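Local coordinates for protein putative methylthioribose-1-phosphate isomerase (Pyrococcus horikoshii OT3, PDB 6A34) that probably interconverts 5-methylthioribose 1-phosphate and 5-methylthioribulose 1-phosphate, an aldose-ketose isomerisation step of the methionine salvage pathway, at residues A[121-124]-A[125-129]; A[17-21]-A[22-26]; A[41-44]-A[45-48]; A[80-83]-A[84-88]; A[144-147]-A[148-151]. One frame throughout, in Å; residues are numbered along the deposited sequence.

From the N terminus, contact 2 (17-21 with 22-26) comes first and closes the tight turn of a beta hairpin. Contact 3 (41-44 with 45-48) follows, turning the third strand of the same sheet into helix 44-52; the two touch through the bond from Val24 N to Phe41 O. Contact 4 (80-83 with 84-88) starts helix 82-97, and contact 1 (121-124 with 125-129) starts helix 125-157 beside it, where Lys82 and Phe85 meet the loop and first turn of contact 1. Contact 5 (144-147 with 148-151) lies farther along helix 125-157. All five follow in series; none nests or crosses.

Contact 1. Residues A[121-124]-A[125-129]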
loop_
_atom_site.group_PDB
_atom_site.type_symbol
_atom_site.label_atom_id
_atom_site.label_comp_id
_atom_site.label_asym_id
_atom_site.label_seq_id
_atom_site.Cartn_x
_atom_site.Cartn_y
_atom_site.Cartn_z
ATOM N N SER A 121 37.065 18.512 -31.586
ATOM C CA SER A 121 37.013 17.622 -32.772
ATOM C C SER A 121 38.315 17.731 -33.584
ATOM O O SER A 121 38.603 16.834 -34.357
ATOM C CB SER A 121 35.816 17.920 -33.661
ATOM O OG SER A 121 35.885 19.270 -34.126
ATOM N N GLU A 122 39.071 18.823 -33.394
ATOM C CA GLU A 122 40.311 19.070 -34.104
ATOM C C GLU A 122 41.527 18.575 -33.315
ATOM O O GLU A 122 42.627 18.620 -33.826
ATOM C CB GLU A 122 40.446 20.555 -34.431
ATOM C CG GLU A 122 39.389 21.020 -35.414
ATOM C CD GLU A 122 39.910 21.939 -36.505
ATOM O OE1 GLU A 122 39.574 23.142 -36.466
ATOM O OE2 GLU A 122 40.644 21.447 -37.400
ATOM N N ASP A 123 41.336 18.089 -32.086
ATOM C CA ASP A 123 42.440 17.524 -31.311
ATOM C C ASP A 123 42.871 16.200 -31.941
ATOM O O ASP A 123 42.153 15.621 -32.755
ATOM C CB ASP A 123 42.037 17.356 -29.843
ATOM C CG ASP A 123 41.799 18.656 -29.087
ATOM O OD1 ASP A 123 41.928 19.733 -29.700
ATOM O OD2 ASP A 123 41.498 18.570 -27.892
ATOM N N PRO A 124 44.056 15.654 -31.597
ATOM C CA PRO A 124 44.418 14.307 -32.048
ATOM C C PRO A 124 43.385 13.262 -31.579
ATOM O O PRO A 124 42.792 13.386 -30.503
ATOM C CB PRO A 124 45.784 14.059 -31.391
ATOM C CG PRO A 124 46.319 15.440 -31.069
ATOM C CD PRO A 124 45.095 16.280 -30.759
ATOM N N LEU A 125 43.186 12.222 -32.384
ATOM C CA LEU A 125 42.169 11.225 -32.129
ATOM C C LEU A 125 42.406 10.516 -30.784
ATOM O O LEU A 125 41.434 10.178 -30.103
ATOM C CB LEU A 125 42.137 10.232 -33.290
ATOM C CG LEU A 125 41.236 9.024 -33.054
ATOM C CD1 LEU A 125 39.822 9.492 -32.796
ATOM C CD2 LEU A 125 41.284 8.048 -34.231
ATOM N N ASP A 126 43.671 10.298 -30.386
ATOM C CA ASP A 126 43.955 9.659 -29.065
ATOM C C ASP A 126 43.480 10.574 -27.915
ATOM O O ASP A 126 43.074 10.087 -26.868
ATOM C CB ASP A 126 45.409 9.199 -28.884
ATOM C CG ASP A 126 46.526 10.188 -29.215
ATOM O OD1 ASP A 126 46.317 11.123 -29.990
ATOM O OD2 ASP A 126 47.614 10.002 -28.690
ATOM N N GLU A 127 43.521 11.887 -28.133
ATOM C CA GLU A 127 43.165 12.873 -27.123
ATOM C C GLU A 127 41.635 12.973 -27.023
ATOM O O GLU A 127 41.127 13.202 -25.946
ATOM C CB GLU A 127 43.803 14.229 -27.431
ATOM C CG GLU A 127 43.306 15.404 -26.593
ATOM C CD GLU A 127 43.550 15.412 -25.090
ATOM O OE1 GLU A 127 44.280 14.570 -24.600
ATOM O OE2 GLU A 127 43.008 16.294 -24.409
ATOM N N ILE A 128 40.923 12.824 -28.140
ATOM C CA ILE A 128 39.452 12.790 -28.132
ATOM C C ILE A 128 38.976 11.559 -27.343
ATOM O O ILE A 128 38.134 11.658 -26.448
ATOM C CB ILE A 128 38.880 12.802 -29.560
ATOM C CG1 ILE A 128 39.208 14.104 -30.294
ATOM C CG2 ILE A 128 37.382 12.519 -29.549
ATOM C CD1 ILE A 128 38.973 14.032 -31.792
ATOM N N LYS A 129 39.524 10.397 -27.700
ATOM C CA LYS A 129 39.306 9.168 -26.949
ATOM C C LYS A 129 39.550 9.413 -25.457
ATOM O O LYS A 129 38.693 9.061 -24.626
ATOM C CB LYS A 129 40.190 8.038 -27.480
ATOM C CG LYS A 129 39.836 7.565 -28.888
ATOM C CD LYS A 129 40.531 6.273 -29.312
ATOM C CE LYS A 129 40.010 5.731 -30.635
ATOM N NZ LYS A 129 40.939 4.780 -31.292
#
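The side chains of Asp123 and Glu127 lie side by side, pointing the same way, their carboxylate planes turned 42° from each other. The closest approach is Asp123 OD2 against the methylene Glu127 CG, 3.9 Å, while Asp123 OD2 and Glu127 OE2 stand 4.4 Å apart. The puckered ring of Pro124 lies alongside Glu127, its CD 4.1 Å from Glu127 CB; Asp126 OD1 approaches Pro124 CB to 3.3 Å. Glu127 sends CG away from its own backbone N (chi1 169°) and then bends at chi2, which lays CG beside Asp123 and carries the carboxylate onward.

Pro124 is the N-cap of helix 125-157, and its carbonyl closes the first turn. Pro124 O accepts two bonds, from Glu127 N at 2.9 Å, a donor lying well above the carbonyl plane, and from Ile128 N at 3.1 Å. Ile128 CD1 reaches back to the loop carbonyls, 3.7 Å from Asp123 O and also near Ser121 O. Ile128 and Leu125 also rest on Phe85 of helix 82-97.

Two like charges so near each other would probably repel. Each has a partner that should offset this: His120 ND1 bonds Asp123 OD2, and Arg130 forms a salt bridge with Glu127. The acidic residues at this helix start would also suit the positive end of its dipole.

Contact 2. Residues A[17-21]-A[22-26]; sequences VEYKN and KSVYM
Strands 17-20 and 23-26 run antiparallel at 156°, their axes 4.7 Å apart at closest, and a type I' turn from Lys20 to Ser23 joins them into a beta hairpin with a two-residue loop, Asn21-Lys22. Glu18 and Tyr25 form one hydrogen-bonded pair, with Tyr25 N to Glu18 O at 2.8 Å nearly straight; Lys20 and Ser23 form the other.

On the face carrying Glu18, Lys20 and Tyr25, the lysine crosses the tyrosine at about a right angle. Its CG lies opposite its own backbone N (chi1 -174°), and bends at chi3 and chi4 bring the ammonium back over the ring: Lys20 NZ sits 4.0 Å from the Tyr25 ring centroid, 12° off the normal, a cation-pi contact. Lys20 O meets the same ring at its edge, 3.5 Å from Tyr25 CE1. Lys20 NZ also makes a long salt bridge, 3.7 Å to Glu18 OE1.

The other face is mainly apolar. Val17 CG1 meets Val24 CG1 at 4.0 Å, and Val24 CG2 touches the edge of the Tyr19 ring, 3.8 Å from Tyr19 CD1. Helix 59-76 packs against this side, and its Glu75 bonds Tyr19 OH.

The hairpin is thus two-sided: its buried face joins the sheet to the helices, while on the more exposed face one lysine charge is shared between an aromatic ring and a carboxylate, which probably steadies both.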
loop_
_atom_site.group_PDB
_atom_site.type_symbol
_atom_site.label_atom_id
_atom_site.label_comp_id
_atom_site.label_asym_id
_atom_site.label_seq_id
_atom_site.Cartn_x
_atom_site.Cartn_y
_atom_site.Cartn_z
ATOM N N VAL A 17 26.753 0.978 -11.407
ATOM C CA VAL A 17 27.328 0.966 -12.734
ATOM C C VAL A 17 28.806 1.330 -12.561
ATOM O O VAL A 17 29.099 2.344 -11.871
ATOM C CB VAL A 17 26.651 1.982 -13.679
ATOM C CG1 VAL A 17 27.173 1.870 -15.100
ATOM C CG2 VAL A 17 25.143 1.865 -13.683
ATOM N N GLU A 18 29.687 0.565 -13.229
ATOM C CA GLU A 18 31.171 0.715 -13.182
ATOM C C GLU A 18 31.727 0.512 -14.611
ATOM O O GLU A 18 31.133 -0.214 -15.448
ATOM C CB GLU A 18 31.756 -0.326 -12.219
ATOM C CG GLU A 18 32.798 0.170 -11.230
ATOM C CD GLU A 18 33.001 -0.851 -10.110
ATOM O OE1 GLU A 18 33.187 -2.041 -10.459
ATOM O OE2 GLU A 18 32.882 -0.493 -8.891
ATOM N N TYR A 19 32.852 1.171 -14.913
ATOM C CA TYR A 19 33.568 0.949 -16.183
ATOM C C TYR A 19 35.012 0.551 -15.882
ATOM O O TYR A 19 35.709 1.279 -15.187
ATOM C CB TYR A 19 33.519 2.182 -17.081
ATOM C CG TYR A 19 34.149 1.987 -18.433
ATOM C CD1 TYR A 19 33.556 1.165 -19.376
ATOM C CD2 TYR A 19 35.324 2.632 -18.783
ATOM C CE1 TYR A 19 34.127 0.959 -20.615
ATOM C CE2 TYR A 19 35.891 2.468 -20.038
ATOM C CZ TYR A 19 35.291 1.625 -20.954
ATOM O OH TYR A 19 35.834 1.442 -22.186
ATOM N N LYS A 20 35.421 -0.611 -16.409
ATOM C CA LYS A 20 36.706 -1.252 -16.077
ATOM C C LYS A 20 37.070 -2.181 -17.237
ATOM O O LYS A 20 36.200 -2.860 -17.745
ATOM C CB LYS A 20 36.531 -1.999 -14.743
ATOM C CG LYS A 20 37.778 -2.624 -14.135
ATOM C CD LYS A 20 37.537 -3.342 -12.791
ATOM C CE LYS A 20 36.674 -4.597 -12.851
ATOM N NZ LYS A 20 35.339 -4.420 -12.220
ATOM N N ASN A 21 38.331 -2.206 -17.675
ATOM C CA ASN A 21 38.762 -3.202 -18.707
ATOM C C ASN A 21 37.841 -3.215 -19.945
ATOM O O ASN A 21 37.417 -4.294 -20.398
ATOM C CB ASN A 21 38.717 -4.638 -18.180
ATOM C CG ASN A 21 39.369 -4.789 -16.830
ATOM O OD1 ASN A 21 38.726 -5.256 -15.882
ATOM N ND2 ASN A 21 40.625 -4.376 -16.742
ATOM N N LYS A 22 37.486 -2.034 -20.463
ATOM C CA LYS A 22 36.670 -1.920 -21.681
ATOM C C LYS A 22 35.323 -2.628 -21.519
ATOM O O LYS A 22 34.743 -3.084 -22.491
ATOM C CB LYS A 22 37.419 -2.505 -22.884
ATOM C CG LYS A 22 38.830 -1.965 -23.084
ATOM C CD LYS A 22 39.397 -2.363 -24.429
ATOM C CE LYS A 22 40.529 -1.476 -24.900
ATOM N NZ LYS A 22 41.836 -1.935 -24.380
ATOM N N SER A 23 34.809 -2.679 -20.288
ATOM C CA SER A 23 33.535 -3.304 -20.024
ATOM C C SER A 23 32.704 -2.461 -19.046
ATOM O O SER A 23 33.224 -1.937 -18.026
ATOM C CB SER A 23 33.763 -4.701 -19.523
ATOM O OG SER A 23 34.261 -5.515 -20.567
ATOM N N VAL A 24 31.411 -2.330 -19.359
ATOM C CA VAL A 24 30.455 -1.706 -18.461
ATOM C C VAL A 24 29.850 -2.791 -17.570
ATOM O O VAL A 24 29.336 -3.789 -18.062
ATOM C CB VAL A 24 29.368 -0.935 -19.225
ATOM C CG1 VAL A 24 28.380 -0.281 -18.272
ATOM C CG2 VAL A 24 29.966 0.108 -20.150
ATOM N N TYR A 25 29.947 -2.603 -16.256
ATOM C CA TYR A 25 29.401 -3.565 -15.278
ATOM C C TYR A 25 28.208 -2.941 -14.549
ATOM O O TYR A 25 28.346 -1.873 -14.039
ATOM C CB TYR A 25 30.461 -3.957 -14.246
ATOM C CG TYR A 25 31.679 -4.687 -14.774
ATOM C CD1 TYR A 25 32.688 -4.014 -15.452
ATOM C CD2 TYR A 25 31.871 -6.040 -14.525
ATOM C CE1 TYR A 25 33.826 -4.666 -15.903
ATOM C CE2 TYR A 25 33.005 -6.707 -14.969
ATOM C CZ TYR A 25 33.995 -6.021 -15.660
ATOM O OH TYR A 25 35.120 -6.665 -16.104
ATOM N N MET A 26 27.073 -3.655 -14.483
ATOM C CA MET A 26 25.827 -3.173 -13.870
ATOM C C MET A 26 25.265 -4.238 -12.925
ATOM O O MET A 26 25.102 -5.421 -13.302
ATOM C CB MET A 26 24.739 -2.880 -14.906
ATOM C CG MET A 26 25.158 -1.951 -16.000
ATOM S SD MET A 26 23.762 -1.627 -17.072
ATOM C CE MET A 26 24.518 -0.723 -18.423
#

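Contact 3. Residues A[41-44]-A[45-48]; sequences FSKV and EEVA
Hydrogen bonds from the loop to Glu46 dominate the junction between Phe41-Lys43 and helix 44-52. Ser42 N gives a nearly straight bond to Glu46 OE1, 2.8 Å long and 170° at the hydrogen, meeting the oxygen almost along its C-O axis. Lys43 N adds a weak second bond to the same Glu46 OE1 at 3.4 Å. The glutamate reaches them because CG stands opposite its own carbonyl carbon (chi1 -66°) and the chain then runs extended back to the loop. With an alanine in place of Glu46 the carboxylate is gone, and the amides of Ser42 and Lys43 would probably be left without this acceptor, the loop less firmly tied to the helix. Lys43 is the N-cap, and backbone bonds from Val47 N to Lys43 O and from Ala48 N to Val44 O carry the first turn.

Charge plays a looser part. Lys43 crosses Glu46 obliquely, its CE 3.5 Å from Glu46 OE2, while Lys43 NZ stays 4.4 Å from that oxygen, beyond a salt bridge; the attraction is probably modest.

Packing contacts lie on the Phe41 side. Phe41 CD1 packs on Glu46 CB at 3.8 Å, and Phe41 CB meets Val47 CG2 at 4.0 Å. A polar atom, Glu46 O, lies over one face of the Phe41 ring, toward its rim.

Strand 38-41 ends here beside strand 23-27, with Phe41 on Met26 and Val47 on Val24 and Met26. Farther round the helix, Val47 and Ala48 rest on helix 82-97 at Leu96 and Ile95.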
loop_
_atom_site.group_PDB
_atom_site.type_symbol
_atom_site.label_atom_id
_atom_site.label_comp_id
_atom_site.label_asym_id
_atom_site.label_seq_id
_atom_site.Cartn_x
_atom_site.Cartn_y
_atom_site.Cartn_z
ATOM N N PHE A 41 29.079 -6.071 -19.826
ATOM C CA PHE A 41 28.666 -5.665 -21.146
ATOM C C PHE A 41 29.862 -5.066 -21.889
ATOM O O PHE A 41 30.487 -4.140 -21.384
ATOM C CB PHE A 41 27.519 -4.655 -21.075
ATOM C CG PHE A 41 26.273 -5.160 -20.385
ATOM C CD1 PHE A 41 25.631 -6.309 -20.827
ATOM C CD2 PHE A 41 25.750 -4.497 -19.288
ATOM C CE1 PHE A 41 24.490 -6.782 -20.195
ATOM C CE2 PHE A 41 24.619 -4.977 -18.648
ATOM C CZ PHE A 41 23.981 -6.106 -19.115
ATOM N N SER A 42 30.096 -5.564 -23.113
ATOM C CA SER A 42 31.311 -5.326 -23.891
ATOM C C SER A 42 31.025 -4.634 -25.233
ATOM O O SER A 42 31.957 -4.322 -25.939
ATOM C CB SER A 42 32.029 -6.631 -24.099
ATOM O OG SER A 42 32.190 -7.300 -22.846
ATOM N N LYS A 43 29.752 -4.361 -25.555
ATOM C CA LYS A 43 29.366 -3.665 -26.807
ATOM C C LYS A 43 28.330 -2.586 -26.492
ATOM O O LYS A 43 27.566 -2.736 -25.534
ATOM C CB LYS A 43 28.756 -4.640 -27.819
ATOM C CG LYS A 43 29.547 -5.926 -28.034
ATOM C CD LYS A 43 28.810 -6.982 -28.847
ATOM C CE LYS A 43 29.221 -8.389 -28.455
ATOM N NZ LYS A 43 28.990 -9.364 -29.547
ATOM N N VAL A 44 28.263 -1.530 -27.317
ATOM C CA VAL A 44 27.409 -0.402 -26.940
ATOM C C VAL A 44 25.941 -0.847 -27.026
ATOM O O VAL A 44 25.130 -0.385 -26.210
ATOM C CB VAL A 44 27.694 0.927 -27.679
ATOM C CG1 VAL A 44 29.087 0.996 -28.259
ATOM C CG2 VAL A 44 26.660 1.278 -28.718
ATOM N N GLU A 45 25.647 -1.783 -27.945
ATOM C CA GLU A 45 24.296 -2.357 -28.158
ATOM C C GLU A 45 23.802 -3.048 -26.884
ATOM O O GLU A 45 22.664 -2.861 -26.508
ATOM C CB GLU A 45 24.263 -3.402 -29.278
ATOM C CG GLU A 45 24.471 -2.831 -30.668
ATOM C CD GLU A 45 25.910 -2.492 -31.037
ATOM O OE1 GLU A 45 26.860 -3.010 -30.375
ATOM O OE2 GLU A 45 26.083 -1.694 -31.987
ATOM N N GLU A 46 24.676 -3.845 -26.254
ATOM C CA GLU A 46 24.413 -4.519 -24.969
ATOM C C GLU A 46 24.084 -3.508 -23.848
ATOM O O GLU A 46 23.235 -3.789 -23.017
ATOM C CB GLU A 46 25.600 -5.387 -24.537
ATOM C CG GLU A 46 25.880 -6.581 -25.440
ATOM C CD GLU A 46 27.106 -7.409 -25.055
ATOM O OE1 GLU A 46 27.924 -6.933 -24.230
ATOM O OE2 GLU A 46 27.254 -8.541 -25.587
ATOM N N VAL A 47 24.797 -2.373 -23.793
ATOM C CA VAL A 47 24.584 -1.311 -22.790
ATOM C C VAL A 47 23.229 -0.637 -23.064
ATOM O O VAL A 47 22.459 -0.362 -22.152
ATOM C CB VAL A 47 25.731 -0.271 -22.827
ATOM C CG1 VAL A 47 25.437 0.983 -22.024
ATOM C CG2 VAL A 47 27.060 -0.865 -22.396
ATOM N N ALA A 48 22.959 -0.349 -24.341
ATOM C CA ALA A 48 21.714 0.303 -24.736
ATOM C C ALA A 48 20.528 -0.579 -24.318
ATOM O O ALA A 48 19.593 -0.115 -23.684
ATOM C CB ALA A 48 21.714 0.597 -26.228
#

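Contact 4. Residues A[80-83]-A[84-88]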
loop_
_atom_site.group_PDB
_atom_site.type_symbol
_atom_site.label_atom_id
_atom_site.label_comp_id
_atom_site.label_asym_id
_atom_site.label_seq_id
_atom_site.Cartn_x
_atom_site.Cartn_y
_atom_site.Cartn_z
ATOM N N LYS A 80 39.804 3.716 -38.306
ATOM C CA LYS A 80 41.168 3.957 -38.752
ATOM C C LYS A 80 41.383 5.432 -39.115
ATOM O O LYS A 80 42.497 5.819 -39.430
ATOM C CB LYS A 80 41.511 3.046 -39.935
ATOM C CG LYS A 80 40.647 3.184 -41.180
ATOM C CD LYS A 80 40.939 2.116 -42.241
ATOM C CE LYS A 80 40.338 0.753 -41.943
ATOM N NZ LYS A 80 40.838 -0.293 -42.872
ATOM N N THR A 81 40.327 6.254 -39.075
ATOM C CA THR A 81 40.489 7.678 -39.218
ATOM C C THR A 81 39.653 8.377 -38.148
ATOM O O THR A 81 38.703 7.812 -37.631
ATOM C CB THR A 81 40.062 8.179 -40.603
ATOM O OG1 THR A 81 38.646 8.056 -40.598
ATOM C CG2 THR A 81 40.660 7.427 -41.778
ATOM N N LYS A 82 39.979 9.639 -37.904
ATOM C CA LYS A 82 39.172 10.536 -37.068
ATOM C C LYS A 82 37.750 10.643 -37.619
ATOM O O LYS A 82 36.805 10.559 -36.846
ATOM C CB LYS A 82 39.790 11.933 -36.973
ATOM C CG LYS A 82 39.070 12.850 -35.997
ATOM C CD LYS A 82 39.603 14.249 -35.977
ATOM C CE LYS A 82 41.002 14.339 -35.412
ATOM N NZ LYS A 82 41.426 15.756 -35.296
ATOM N N GLU A 83 37.609 10.803 -38.941
ATOM C CA GLU A 83 36.284 10.923 -39.586
ATOM C C GLU A 83 35.442 9.680 -39.266
ATOM O O GLU A 83 34.344 9.800 -38.758
ATOM C CB GLU A 83 36.391 11.140 -41.104
ATOM C CG GLU A 83 35.055 11.452 -41.780
ATOM C CD GLU A 83 35.095 11.830 -43.264
ATOM O OE1 GLU A 83 34.731 12.987 -43.592
ATOM O OE2 GLU A 83 35.463 10.967 -44.103
ATOM N N GLU A 84 35.957 8.482 -39.570
ATOM C CA GLU A 84 35.272 7.214 -39.211
ATOM C C GLU A 84 34.893 7.194 -37.722
ATOM O O GLU A 84 33.826 6.701 -37.375
ATOM C CB GLU A 84 36.158 5.989 -39.433
ATOM C CG GLU A 84 36.200 5.488 -40.858
ATOM C CD GLU A 84 37.171 4.338 -41.073
ATOM O OE1 GLU A 84 37.674 4.235 -42.200
ATOM O OE2 GLU A 84 37.429 3.559 -40.111
ATOM N N PHE A 85 35.781 7.709 -36.854
ATOM C CA PHE A 85 35.614 7.536 -35.441
ATOM C C PHE A 85 34.431 8.388 -34.975
ATOM O O PHE A 85 33.587 7.904 -34.231
ATOM C CB PHE A 85 36.883 7.886 -34.659
ATOM C CG PHE A 85 36.649 7.854 -33.173
ATOM C CD1 PHE A 85 36.602 6.648 -32.497
ATOM C CD2 PHE A 85 36.356 9.014 -32.476
ATOM C CE1 PHE A 85 36.354 6.613 -31.133
ATOM C CE2 PHE A 85 36.099 8.976 -31.119
ATOM C CZ PHE A 85 36.097 7.778 -30.447
ATOM N N LEU A 86 34.426 9.649 -35.425
ATOM C CA LEU A 86 33.395 10.604 -35.117
ATOM C C LEU A 86 32.049 10.151 -35.694
ATOM O O LEU A 86 31.043 10.334 -35.036
ATOM C CB LEU A 86 33.783 11.986 -35.644
ATOM C CG LEU A 86 34.917 12.665 -34.883
ATOM C CD1 LEU A 86 35.201 14.067 -35.442
ATOM C CD2 LEU A 86 34.612 12.699 -33.386
ATOM N N ASP A 87 32.042 9.579 -36.901
ATOM C CA ASP A 87 30.815 9.044 -37.493
ATOM C C ASP A 87 30.278 7.962 -36.563
ATOM O O ASP A 87 29.111 7.985 -36.223
ATOM C CB ASP A 87 30.991 8.499 -38.919
ATOM C CG ASP A 87 31.211 9.574 -39.988
ATOM O OD1 ASP A 87 31.224 10.788 -39.633
ATOM O OD2 ASP A 87 31.399 9.193 -41.173
ATOM N N GLY A 88 31.155 7.031 -36.166
ATOM C CA GLY A 88 30.800 5.942 -35.244
ATOM C C GLY A 88 30.326 6.477 -33.903
ATOM O O GLY A 88 29.372 5.966 -33.327
#
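The N-terminal cap of helix 82-97 is built here, at the outer end of the helical part of the chain and far from the substrate site. Thr81 is the N-cap residue: its hydroxyl accepts from Glu84 N, with Thr81 OG1 2.9 Å from that nitrogen and the bond 165° at the hydrogen. Thr81 holds OG1 between its own backbone N and carbonyl carbon (chi1 71°), which turns the oxygen onto the first turn of the helix.

Glu84 also reaches back with its side chain. Its extended chain crosses Thr81 at about a right angle and arrives at the residue before the cap, where Lys80 N bonds Glu84 OE2 at 3.0 Å. This N-H is nearly straight on the oxygen but comes from above the carboxylate plane, 53° out of it. The carboxylate also lies against the aliphatic start of Lys80, with Lys80 CG 3.3 Å from Glu84 OE1, while the two charged ends stay apart.

Along the helix, bonds from Leu86 N to Lys82 O and from Asp87 N to Glu83 O continue the backbone ladder. Lys82 NZ leaves the turn to bond the carbonyls of Ser121 and Asp123, and Phe85 O is bonded by Tyr73 OH. Between Lys82 and Leu86, which lie side by side and point the same way, the nearest side-chain atoms are Lys82 CG and Leu86 CD1, 4.1 Å apart.

Contact 5. Residues A[144-147]-A[148-151]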
loop_
_atom_site.group_PDB
_atom_site.type_symbol
_atom_site.label_atom_id
_atom_site.label_comp_id
_atom_site.label_asym_id
_atom_site.label_seq_id
_atom_site.Cartn_x
_atom_site.Cartn_y
_atom_site.Cartn_z
ATOM N N VAL A 144 28.648 10.241 -7.188
ATOM C CA VAL A 144 29.073 9.601 -5.968
ATOM C C VAL A 144 29.484 10.672 -4.964
ATOM O O VAL A 144 29.183 10.518 -3.774
ATOM C CB VAL A 144 30.166 8.537 -6.179
ATOM C CG1 VAL A 144 30.623 7.920 -4.858
ATOM C CG2 VAL A 144 29.687 7.430 -7.099
ATOM N N GLU A 145 30.103 11.764 -5.425
ATOM C CA GLU A 145 30.587 12.731 -4.442
ATOM C C GLU A 145 29.443 13.649 -3.989
ATOM O O GLU A 145 29.428 14.086 -2.856
ATOM C CB GLU A 145 31.902 13.400 -4.853
ATOM C CG GLU A 145 31.955 14.063 -6.203
ATOM C CD GLU A 145 33.372 14.228 -6.758
ATOM O OE1 GLU A 145 33.548 15.049 -7.671
ATOM O OE2 GLU A 145 34.288 13.508 -6.307
ATOM N N ALA A 146 28.437 13.846 -4.831
ATOM C CA ALA A 146 27.230 14.563 -4.430
ATOM C C ALA A 146 26.552 13.768 -3.313
ATOM O O ALA A 146 26.125 14.319 -2.321
ATOM C CB ALA A 146 26.317 14.759 -5.612
ATOM N N ASN A 147 26.520 12.446 -3.462
ATOM C CA ASN A 147 25.852 11.568 -2.520
ATOM C C ASN A 147 26.608 11.567 -1.193
ATOM O O ASN A 147 25.983 11.579 -0.119
ATOM C CB ASN A 147 25.663 10.165 -3.090
ATOM C CG ASN A 147 24.725 10.179 -4.272
ATOM O OD1 ASN A 147 23.932 11.116 -4.421
ATOM N ND2 ASN A 147 24.793 9.144 -5.093
ATOM N N LEU A 148 27.940 11.599 -1.261
ATOM C CA LEU A 148 28.727 11.620 -0.052
ATOM C C LEU A 148 28.397 12.865 0.789
ATOM O O LEU A 148 28.202 12.775 1.994
ATOM C CB LEU A 148 30.203 11.596 -0.420
ATOM C CG LEU A 148 30.833 10.220 -0.504
ATOM C CD1 LEU A 148 32.262 10.340 -1.045
ATOM C CD2 LEU A 148 30.826 9.544 0.852
ATOM N N ARG A 149 28.338 14.018 0.137
ATOM C CA ARG A 149 28.033 15.278 0.795
ATOM C C ARG A 149 26.613 15.240 1.381
ATOM O O ARG A 149 26.424 15.572 2.561
ATOM C CB ARG A 149 28.197 16.440 -0.186
ATOM C CG ARG A 149 29.646 16.746 -0.564
ATOM C CD ARG A 149 29.812 17.980 -1.427
ATOM N NE ARG A 149 28.977 18.020 -2.629
ATOM C CZ ARG A 149 29.379 17.668 -3.848
ATOM N NH1 ARG A 149 30.532 17.036 -3.993
ATOM N NH2 ARG A 149 28.636 17.966 -4.908
ATOM N N MET A 150 25.625 14.843 0.569
ATOM C CA MET A 150 24.229 14.760 1.034
ATOM C C MET A 150 24.151 13.931 2.323
ATOM O O MET A 150 23.463 14.293 3.232
ATOM C CB MET A 150 23.334 14.072 0.002
ATOM C CG MET A 150 22.598 14.999 -0.915
ATOM S SD MET A 150 21.786 13.983 -2.195
ATOM C CE MET A 150 22.960 14.088 -3.545
ATOM N N GLY A 151 24.831 12.784 2.351
ATOM C CA GLY A 151 24.754 11.851 3.463
ATOM C C GLY A 151 25.192 12.503 4.760
ATOM O O GLY A 151 24.543 12.331 5.802
#
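Arg149 folds back along helix 125-157 and lays one face of its guanidinium over the preceding turn. Ala146 CA sits 3.7 Å above that plane, toward its rim, and Ala146 CB is 4.0 Å from Arg149 NH2. The bend at chi3 (-52°) turns the group back over the helix. Glu145 and Arg149 lie side by side, pointing the same way, their charged planes 50° apart; Glu145 CG is 4.0 Å from Arg149 NH1, but the charges do not pair. The guanidinium is bonded instead to Asp337, through a salt bridge from Arg149 NH2. A leucine in its place would lack the guanidinium and would probably leave Asp337 without that mate and Ala146 less covered.

Asn147 and Met150 also run alongside each other. Met150 CE lies 3.2 Å from Asn147 OD1 and 4.0 Å from Ala146 CB, while Asn147 ND2 bonds His176 O. Backbone bonds such as Met150 N to Ala146 O, 3.0 Å, hold the turn.

This buried part of the long helix 125-157 meets helix 7-10 through Val144 and Leu148, helix 180-189 through the bond from Ser182 OG to Asn147 O, and the loop after strand 275-278 through Met150 on Pro280.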